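Local coordinates for protein MDM10 isoform 1 (Saccharomyces cerevisiae, PDB 7BTX) that helps tether the endoplasmic reticulum to mitochondria within the ERMES complex and takes part in late assembly steps of the outer-membrane TOM translocase, at residues D[7-16]-D[74-85]; D[150-158]-D[168-176]. All coordinates share one frame; numbering follows the deposited sequence.

Contact 1: D[7-16]-D[74-85]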
loop_
_atom_site.group_PDB
_atom_site.type_symbol
_atom_site.label_atom_id
_atom_site.label_comp_id
_atom_site.label_asym_id
_atom_site.label_seq_id
_atom_site.Cartn_x
_atom_site.Cartn_y
_atom_site.Cartn_z
ATOM N N GLN D 7 -25.904 -14.271 11.015
ATOM C CA GLN D 7 -26.005 -14.867 12.341
ATOM C C GLN D 7 -26.767 -13.970 13.303
ATOM O O GLN D 7 -27.217 -14.440 14.351
ATOM C CB GLN D 7 -24.621 -15.202 12.897
ATOM C CG GLN D 7 -23.581 -14.115 12.755
ATOM C CD GLN D 7 -22.179 -14.619 13.049
ATOM O OE1 GLN D 7 -22.007 -15.653 13.689
ATOM N NE2 GLN D 7 -21.173 -13.900 12.572
ATOM N N VAL D 8 -26.907 -12.684 12.977
ATOM C CA VAL D 8 -27.940 -11.869 13.608
ATOM C C VAL D 8 -29.313 -12.369 13.188
ATOM O O VAL D 8 -30.233 -12.481 14.008
ATOM C CB VAL D 8 -27.740 -10.382 13.246
ATOM C CG1 VAL D 8 -28.913 -9.554 13.689
ATOM C CG2 VAL D 8 -26.490 -9.839 13.878
ATOM N N LEU D 9 -29.451 -12.716 11.908
ATOM C CA LEU D 9 -30.728 -13.148 11.353
ATOM C C LEU D 9 -31.152 -14.496 11.918
ATOM O O LEU D 9 -32.323 -14.700 12.251
ATOM C CB LEU D 9 -30.615 -13.207 9.834
ATOM C CG LEU D 9 -31.719 -13.904 9.064
ATOM C CD1 LEU D 9 -32.905 -13.014 9.094
ATOM C CD2 LEU D 9 -31.291 -14.161 7.641
ATOM N N ARG D 10 -30.210 -15.426 12.049
ATOM C CA ARG D 10 -30.549 -16.733 12.592
ATOM C C ARG D 10 -30.766 -16.679 14.096
ATOM O O ARG D 10 -31.425 -17.560 14.654
ATOM C CB ARG D 10 -29.461 -17.746 12.245
ATOM N N ALA D 11 -30.227 -15.664 14.770
ATOM C CA ALA D 11 -30.473 -15.522 16.200
ATOM C C ALA D 11 -31.859 -14.957 16.461
ATOM O O ALA D 11 -32.453 -15.213 17.514
ATOM C CB ALA D 11 -29.410 -14.633 16.836
ATOM N N PHE D 12 -32.384 -14.173 15.520
ATOM C CA PHE D 12 -33.741 -13.659 15.650
ATOM C C PHE D 12 -34.763 -14.727 15.299
ATOM O O PHE D 12 -35.882 -14.721 15.820
ATOM C CB PHE D 12 -33.919 -12.442 14.752
ATOM C CG PHE D 12 -35.213 -11.725 14.956
ATOM C CD1 PHE D 12 -35.460 -11.041 16.130
ATOM C CD2 PHE D 12 -36.180 -11.727 13.971
ATOM C CE1 PHE D 12 -36.644 -10.379 16.316
ATOM C CE2 PHE D 12 -37.366 -11.066 14.156
ATOM C CZ PHE D 12 -37.597 -10.394 15.327
ATOM N N TYR D 13 -34.392 -15.648 14.412
ATOM C CA TYR D 13 -35.280 -16.736 14.035
ATOM C C TYR D 13 -35.441 -17.752 15.150
ATOM O O TYR D 13 -36.539 -18.282 15.332
ATOM C CB TYR D 13 -34.748 -17.432 12.787
ATOM C CG TYR D 13 -35.010 -16.705 11.491
ATOM C CD1 TYR D 13 -35.712 -15.510 11.464
ATOM C CD2 TYR D 13 -34.546 -17.216 10.295
ATOM C CE1 TYR D 13 -35.945 -14.854 10.283
ATOM C CE2 TYR D 13 -34.778 -16.571 9.109
ATOM C CZ TYR D 13 -35.479 -15.393 9.108
ATOM O OH TYR D 13 -35.703 -14.742 7.922
ATOM N N GLN D 14 -34.379 -18.037 15.894
ATOM C CA GLN D 14 -34.443 -18.963 17.012
ATOM C C GLN D 14 -35.029 -18.333 18.262
ATOM O O GLN D 14 -35.383 -19.057 19.196
ATOM C CB GLN D 14 -33.049 -19.510 17.329
ATOM C CG GLN D 14 -32.421 -20.324 16.216
ATOM C CD GLN D 14 -30.912 -20.222 16.215
ATOM O OE1 GLN D 14 -30.308 -19.829 17.212
ATOM N NE2 GLN D 14 -30.295 -20.569 15.094
ATOM N N SER D 15 -35.134 -17.008 18.304
ATOM C CA SER D 15 -35.693 -16.314 19.455
ATOM C C SER D 15 -37.182 -16.053 19.327
ATOM O O SER D 15 -37.882 -16.029 20.343
ATOM C CB SER D 15 -34.970 -14.982 19.671
ATOM O OG SER D 15 -35.521 -14.285 20.770
ATOM N N THR D 16 -37.682 -15.856 18.110
ATOM C CA THR D 16 -39.100 -15.644 17.870
ATOM C C THR D 16 -39.788 -16.881 17.314
ATOM O O THR D 16 -40.983 -16.820 17.010
ATOM C CB THR D 16 -39.304 -14.464 16.926
ATOM O OG1 THR D 16 -38.792 -14.788 15.631
ATOM C CG2 THR D 16 -38.572 -13.263 17.448
ATOM N N LEU D 74 -27.459 -2.638 16.642
ATOM C CA LEU D 74 -28.396 -3.753 16.705
ATOM C C LEU D 74 -29.388 -3.518 17.831
ATOM O O LEU D 74 -29.019 -3.549 19.008
ATOM C CB LEU D 74 -27.665 -5.081 16.891
ATOM C CG LEU D 74 -28.509 -6.301 17.251
ATOM C CD1 LEU D 74 -29.370 -6.714 16.090
ATOM C CD2 LEU D 74 -27.620 -7.437 17.669
ATOM N N TYR D 75 -30.643 -3.289 17.469
ATOM C CA TYR D 75 -31.738 -3.157 18.418
ATOM C C TYR D 75 -32.828 -4.131 18.006
ATOM O O TYR D 75 -33.105 -4.279 16.813
ATOM C CB TYR D 75 -32.267 -1.724 18.443
ATOM C CG TYR D 75 -33.594 -1.589 19.136
ATOM C CD1 TYR D 75 -33.706 -1.790 20.502
ATOM C CD2 TYR D 75 -34.739 -1.273 18.423
ATOM C CE1 TYR D 75 -34.918 -1.679 21.140
ATOM C CE2 TYR D 75 -35.957 -1.159 19.052
ATOM C CZ TYR D 75 -36.040 -1.362 20.410
ATOM O OH TYR D 75 -37.255 -1.248 21.042
ATOM N N SER D 76 -33.440 -4.798 18.976
ATOM C CA SER D 76 -34.507 -5.742 18.693
ATOM C C SER D 76 -35.508 -5.806 19.839
ATOM O O SER D 76 -35.150 -5.660 21.009
ATOM C CB SER D 76 -33.951 -7.128 18.439
ATOM O OG SER D 76 -33.602 -7.744 19.660
ATOM N N ASP D 77 -36.774 -6.040 19.484
ATOM C CA ASP D 77 -37.821 -6.220 20.483
ATOM C C ASP D 77 -37.732 -7.578 21.161
ATOM O O ASP D 77 -38.177 -7.723 22.304
ATOM C CB ASP D 77 -39.204 -6.073 19.850
ATOM C CG ASP D 77 -39.413 -4.726 19.206
ATOM O OD1 ASP D 77 -38.436 -3.962 19.095
ATOM O OD2 ASP D 77 -40.558 -4.433 18.807
ATOM N N ALA D 78 -37.191 -8.578 20.470
ATOM C CA ALA D 78 -37.029 -9.912 21.037
ATOM C C ALA D 78 -35.949 -9.869 22.103
ATOM O O ALA D 78 -34.757 -9.861 21.789
ATOM C CB ALA D 78 -36.671 -10.910 19.942
ATOM N N GLN D 79 -36.359 -9.869 23.367
ATOM C CA GLN D 79 -35.438 -9.604 24.465
ATOM C C GLN D 79 -34.676 -10.840 24.922
ATOM O O GLN D 79 -34.216 -10.874 26.070
ATOM C CB GLN D 79 -36.195 -8.991 25.646
ATOM C CG GLN D 79 -36.364 -7.474 25.573
ATOM C CD GLN D 79 -35.045 -6.725 25.445
ATOM O OE1 GLN D 79 -34.587 -6.423 24.342
ATOM N NE2 GLN D 79 -34.431 -6.417 26.581
ATOM N N GLN D 80 -34.545 -11.854 24.069
ATOM C CA GLN D 80 -33.774 -13.055 24.360
ATOM C C GLN D 80 -32.727 -13.310 23.281
ATOM O O GLN D 80 -32.306 -14.449 23.078
ATOM C CB GLN D 80 -34.696 -14.265 24.493
ATOM C CG GLN D 80 -35.714 -14.189 25.625
ATOM C CD GLN D 80 -36.989 -13.467 25.221
ATOM O OE1 GLN D 80 -37.260 -13.282 24.033
ATOM N NE2 GLN D 80 -37.779 -13.057 26.207
ATOM N N LEU D 81 -32.294 -12.256 22.588
ATOM C CA LEU D 81 -31.624 -12.434 21.305
ATOM C C LEU D 81 -30.155 -12.796 21.458
ATOM O O LEU D 81 -29.647 -13.641 20.716
ATOM C CB LEU D 81 -31.774 -11.168 20.464
ATOM C CG LEU D 81 -31.389 -11.222 18.987
ATOM C CD1 LEU D 81 -32.438 -10.514 18.203
ATOM C CD2 LEU D 81 -30.057 -10.560 18.739
ATOM N N GLU D 82 -29.451 -12.177 22.399
ATOM C CA GLU D 82 -28.008 -12.345 22.487
ATOM C C GLU D 82 -27.587 -13.578 23.277
ATOM O O GLU D 82 -26.385 -13.811 23.440
ATOM C CB GLU D 82 -27.362 -11.087 23.060
ATOM C CG GLU D 82 -27.413 -9.930 22.078
ATOM C CD GLU D 82 -26.552 -8.766 22.496
ATOM O OE1 GLU D 82 -25.415 -8.673 21.989
ATOM O OE2 GLU D 82 -27.005 -7.944 23.319
ATOM N N LYS D 83 -28.540 -14.374 23.762
ATOM C CA LYS D 83 -28.220 -15.740 24.150
ATOM C C LYS D 83 -28.034 -16.642 22.941
ATOM O O LYS D 83 -27.445 -17.720 23.069
ATOM C CB LYS D 83 -29.313 -16.321 25.048
ATOM C CG LYS D 83 -29.543 -15.559 26.341
ATOM C CD LYS D 83 -30.668 -16.188 27.146
ATOM C CE LYS D 83 -32.010 -15.576 26.800
ATOM N NZ LYS D 83 -32.032 -14.117 27.082
ATOM N N PHE D 84 -28.524 -16.222 21.775
ATOM C CA PHE D 84 -28.416 -16.979 20.538
ATOM C C PHE D 84 -27.353 -16.417 19.608
ATOM O O PHE D 84 -27.164 -16.947 18.510
ATOM C CB PHE D 84 -29.765 -17.008 19.820
ATOM C CG PHE D 84 -30.830 -17.766 20.557
ATOM C CD1 PHE D 84 -31.641 -17.128 21.479
ATOM C CD2 PHE D 84 -31.027 -19.116 20.318
ATOM C CE1 PHE D 84 -32.621 -17.816 22.156
ATOM C CE2 PHE D 84 -32.011 -19.811 20.990
ATOM C CZ PHE D 84 -32.807 -19.159 21.912
ATOM N N MET D 85 -26.655 -15.363 20.024
ATOM C CA MET D 85 -25.647 -14.708 19.202
ATOM C C MET D 85 -24.261 -15.311 19.376
ATOM O O MET D 85 -23.264 -14.653 19.060
ATOM C CB MET D 85 -25.615 -13.214 19.511
ATOM C CG MET D 85 -26.817 -12.477 18.981
ATOM S SD MET D 85 -26.639 -12.098 17.241
ATOM C CE MET D 85 -25.653 -10.627 17.394
#
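Ala-11 presses its methyl group into the turn formed by Leu-81, Phe-84 and Met-85, and its CB lies 3.8 Å from CB of Phe-84. Helix and turn come close here: the CA atoms of Ala-11 and Phe-84 approach to 5.0 Å. Toward the start of the helix, the two branches of Val-8 divide the work: CG1 meets CD1 of Leu-74 at 3.7 Å, whereas CG2 touches the terminal CE of Met-85. The Met-85 chain gets there by bending at both chi2 (-81°) and chi3, which carries SD along the Ala-11 methyl.

One turn further on, Phe-12 sends its ring across to the loop because CG stands anti to the backbone N (chi1 -172°). CD1 of Leu-81 comes to the ring edge, near its plane, 3.7 Å from CD1 of Phe-12, and the methyl of Ala-78 lies obliquely by CE1. Further along, Gln-14 meets the Phe-84 ring, its backbone O over one face, while its side-chain amide crosses the ring with the planes 61° apart. Ser-15 sets OG against CB of both Ala-78 and Gln-80.

Behind this first shell, Thr-16 OG1 donates to Phe-12 O at 2.9 Å, and Thr-16 CG2 sits over one face of the Phe-12 ring, toward its rim. Leu-141 of strand 140-147 touches Val-8, Phe-12 and Leu-81, so helix and turn share a seat on the inner wall of the beta-barrel. No hydrogen bond or salt bridge joins the two segments: their attachment rests mainly on van der Waals contact, largely apolar, consistent with shape rather than polar pairing fixing the helix here.

Contact 2: D[150-158]-D[168-176]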
loop_
_atom_site.group_PDB
_atom_site.type_symbol
_atom_site.label_atom_id
_atom_site.label_comp_id
_atom_site.label_asym_id
_atom_site.label_seq_id
_atom_site.Cartn_x
_atom_site.Cartn_y
_atom_site.Cartn_z
ATOM N N SER D 150 -13.525 1.607 4.582
ATOM C CA SER D 150 -14.222 1.418 3.319
ATOM C C SER D 150 -15.414 2.336 3.146
ATOM O O SER D 150 -15.786 2.597 1.998
ATOM C CB SER D 150 -14.698 -0.026 3.217
ATOM O OG SER D 150 -13.618 -0.925 3.330
ATOM N N SER D 151 -16.001 2.820 4.250
ATOM C CA SER D 151 -17.283 3.539 4.280
ATOM C C SER D 151 -18.393 2.735 3.606
ATOM O O SER D 151 -19.274 3.291 2.952
ATOM C CB SER D 151 -17.163 4.946 3.683
ATOM O OG SER D 151 -16.835 4.914 2.306
ATOM N N ASP D 152 -18.354 1.416 3.783
ATOM C CA ASP D 152 -19.336 0.520 3.194
ATOM C C ASP D 152 -20.425 0.208 4.208
ATOM O O ASP D 152 -20.146 -0.298 5.296
ATOM C CB ASP D 152 -18.670 -0.769 2.728
ATOM C CG ASP D 152 -18.032 -0.636 1.364
ATOM O OD1 ASP D 152 -18.035 0.484 0.812
ATOM O OD2 ASP D 152 -17.530 -1.651 0.839
ATOM N N LEU D 153 -21.665 0.488 3.838
ATOM C CA LEU D 153 -22.797 0.369 4.736
ATOM C C LEU D 153 -23.519 -0.944 4.475
ATOM O O LEU D 153 -23.447 -1.519 3.391
ATOM C CB LEU D 153 -23.756 1.549 4.560
ATOM C CG LEU D 153 -23.557 2.906 5.239
ATOM C CD1 LEU D 153 -23.571 2.758 6.733
ATOM C CD2 LEU D 153 -22.302 3.606 4.788
ATOM N N GLU D 154 -24.227 -1.420 5.491
ATOM C CA GLU D 154 -25.146 -2.534 5.335
ATOM C C GLU D 154 -26.246 -2.381 6.372
ATOM O O GLU D 154 -26.034 -1.756 7.413
ATOM C CB GLU D 154 -24.417 -3.874 5.457
ATOM C CG GLU D 154 -24.342 -4.462 6.841
ATOM C CD GLU D 154 -23.566 -5.755 6.869
ATOM O OE1 GLU D 154 -22.945 -6.088 5.841
ATOM O OE2 GLU D 154 -23.570 -6.435 7.913
ATOM N N ALA D 155 -27.435 -2.890 6.090
ATOM C CA ALA D 155 -28.562 -2.719 6.987
ATOM C C ALA D 155 -29.498 -3.906 6.854
ATOM O O ALA D 155 -29.475 -4.633 5.862
ATOM C CB ALA D 155 -29.301 -1.408 6.701
ATOM N N MET D 156 -30.329 -4.097 7.874
ATOM C CA MET D 156 -31.317 -5.164 7.879
ATOM C C MET D 156 -32.440 -4.847 8.851
ATOM O O MET D 156 -32.194 -4.608 10.034
ATOM C CB MET D 156 -30.680 -6.500 8.250
ATOM C CG MET D 156 -31.649 -7.655 8.220
ATOM S SD MET D 156 -30.869 -9.248 8.451
ATOM C CE MET D 156 -30.295 -9.085 10.129
ATOM N N ILE D 157 -33.674 -4.839 8.367
ATOM C CA ILE D 157 -34.854 -4.666 9.200
ATOM C C ILE D 157 -35.695 -5.918 9.060
ATOM O O ILE D 157 -35.977 -6.351 7.942
ATOM C CB ILE D 157 -35.663 -3.421 8.793
ATOM C CG1 ILE D 157 -34.780 -2.178 8.788
ATOM C CG2 ILE D 157 -36.836 -3.219 9.716
ATOM C CD1 ILE D 157 -35.360 -1.045 8.011
ATOM N N ILE D 158 -36.079 -6.510 10.180
ATOM C CA ILE D 158 -36.972 -7.660 10.199
ATOM C C ILE D 158 -38.218 -7.226 10.948
ATOM O O ILE D 158 -38.121 -6.608 12.011
ATOM C CB ILE D 158 -36.337 -8.884 10.865
ATOM C CG1 ILE D 158 -34.960 -9.166 10.290
ATOM C CG2 ILE D 158 -37.202 -10.096 10.676
ATOM C CD1 ILE D 158 -34.203 -10.171 11.091
ATOM N N MET D 168 -38.871 -8.519 5.601
ATOM C CA MET D 168 -37.444 -8.321 5.776
ATOM C C MET D 168 -36.918 -7.361 4.729
ATOM O O MET D 168 -37.287 -7.451 3.562
ATOM C CB MET D 168 -36.686 -9.634 5.666
ATOM C CG MET D 168 -36.539 -10.395 6.951
ATOM S SD MET D 168 -35.313 -11.682 6.741
ATOM C CE MET D 168 -34.028 -10.765 5.909
ATOM N N LEU D 169 -36.051 -6.454 5.153
ATOM C CA LEU D 169 -35.301 -5.589 4.261
ATOM C C LEU D 169 -33.819 -5.870 4.444
ATOM O O LEU D 169 -33.378 -6.257 5.524
ATOM C CB LEU D 169 -35.588 -4.116 4.541
ATOM C CG LEU D 169 -36.697 -3.457 3.736
ATOM C CD1 LEU D 169 -37.277 -2.312 4.518
ATOM C CD2 LEU D 169 -36.144 -2.961 2.428
ATOM N N LYS D 170 -33.049 -5.683 3.375
ATOM C CA LYS D 170 -31.616 -5.968 3.433
ATOM C C LYS D 170 -30.917 -5.029 2.447
ATOM O O LYS D 170 -30.853 -5.314 1.253
ATOM C CB LYS D 170 -31.318 -7.412 3.109
ATOM C CG LYS D 170 -31.086 -8.308 4.299
ATOM C CD LYS D 170 -31.059 -9.752 3.858
ATOM C CE LYS D 170 -30.446 -10.654 4.903
ATOM N NZ LYS D 170 -30.619 -12.087 4.553
ATOM N N GLY D 171 -30.390 -3.929 2.964
ATOM C CA GLY D 171 -29.629 -3.009 2.154
ATOM C C GLY D 171 -28.138 -3.215 2.297
ATOM O O GLY D 171 -27.627 -3.594 3.346
ATOM N N VAL D 172 -27.432 -2.972 1.197
ATOM C CA VAL D 172 -25.974 -3.004 1.147
ATOM C C VAL D 172 -25.541 -1.848 0.256
ATOM O O VAL D 172 -26.007 -1.727 -0.879
ATOM C CB VAL D 172 -25.444 -4.351 0.619
ATOM C CG1 VAL D 172 -24.037 -4.206 0.099
ATOM C CG2 VAL D 172 -25.462 -5.410 1.701
ATOM N N SER D 173 -24.659 -0.982 0.759
ATOM C CA SER D 173 -24.288 0.257 0.070
ATOM C C SER D 173 -22.771 0.432 0.090
ATOM O O SER D 173 -22.199 0.863 1.089
ATOM C CB SER D 173 -24.999 1.441 0.708
ATOM O OG SER D 173 -24.605 2.658 0.103
ATOM N N SER D 174 -22.123 0.103 -1.023
ATOM C CA SER D 174 -20.715 0.434 -1.194
ATOM C C SER D 174 -20.570 1.793 -1.870
ATOM O O SER D 174 -21.337 2.137 -2.773
ATOM C CB SER D 174 -20.014 -0.640 -2.022
ATOM O OG SER D 174 -20.044 -1.892 -1.363
ATOM N N PHE D 175 -19.579 2.573 -1.437
ATOM C CA PHE D 175 -19.344 3.888 -2.029
ATOM C C PHE D 175 -18.491 3.831 -3.286
ATOM O O PHE D 175 -18.938 4.276 -4.347
ATOM C CB PHE D 175 -18.697 4.841 -1.017
ATOM C CG PHE D 175 -19.678 5.488 -0.072
ATOM C CD1 PHE D 175 -21.037 5.213 -0.156
ATOM C CD2 PHE D 175 -19.244 6.407 0.870
ATOM C CE1 PHE D 175 -21.935 5.815 0.706
ATOM C CE2 PHE D 175 -20.139 7.014 1.736
ATOM C CZ PHE D 175 -21.485 6.718 1.652
ATOM N N LYS D 176 -17.269 3.319 -3.201
ATOM C CA LYS D 176 -16.544 2.867 -4.377
ATOM C C LYS D 176 -16.662 1.353 -4.440
ATOM O O LYS D 176 -17.047 0.721 -3.449
ATOM C CB LYS D 176 -15.080 3.313 -4.368
ATOM C CG LYS D 176 -14.238 2.796 -3.226
ATOM C CD LYS D 176 -12.806 3.287 -3.385
ATOM C CE LYS D 176 -12.717 4.790 -3.159
ATOM N NZ LYS D 176 -11.316 5.292 -3.201
#
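Leu-153 and Ser-173 bond through both backbone N-H groups: Leu-153 N reaches Ser-173 O at 2.8 Å, while Ser-173 N gives Leu-153 O an almost straight bond (178°). At the other end of this antiparallel hairpin, Ile-157 and Leu-169 form another hydrogen-bonded pair, and Leu-169 N approaches Ile-157 O in the carbonyl plane at 2.8 Å. Between them Ala-155 N donates to Gly-171 O, but the return bond from Gly-171 N is weak and bent (131°).

Beyond the regular pairing, Asp-152 takes two weak bonds, from Phe-175 N to OD1 and from Ser-174 OG to OD2, each 3.4 Å long. An alanine here would remove both acceptors and would probably leave the backbone at Phe-175 less firmly tied to this strand end. Ser-151 and Asp-152 form a G1 beta bulge opposite Tyr-147; Ser-151 O lies over one face of the Phe-175 ring.

Met-156 and Lys-170 extend in the same direction with their chains flank to flank, SD of Met-156 lying 3.8 Å from CE of Lys-170. Glu-154 OE2 bonds to Tyr-143 OH on the adjoining strand. The hairpin is thus built into the barrel wall between strands 140-147 and 179-189, which bond to the outer backbone edges of its two strands, and helix 5-16 lies against Ile-158 and Met-168 from the lumen side.

Both segments of contact 1 precede those of contact 2 in the chain, and the centres of the two contacts lie about 19 Å apart. Strand 68-76 and the hairpin of strands 152-162 and 165-174 belong to one sheet of the barrel wall, with strand 140-147 between them. Helix 5-16 bridges the two: Leu-9 CD1 packs 3.6 Å from Met-168 SD, and Phe-12 CE2 is equally near Ile-158 CG2. The N-terminal helix therefore rests inside the barrel against the turn after strand 68-76 and, with other side chains, against the hairpin. It ties together wall elements distant in sequence and probably occupies part of the interior of this mitochondrial outer-membrane barrel.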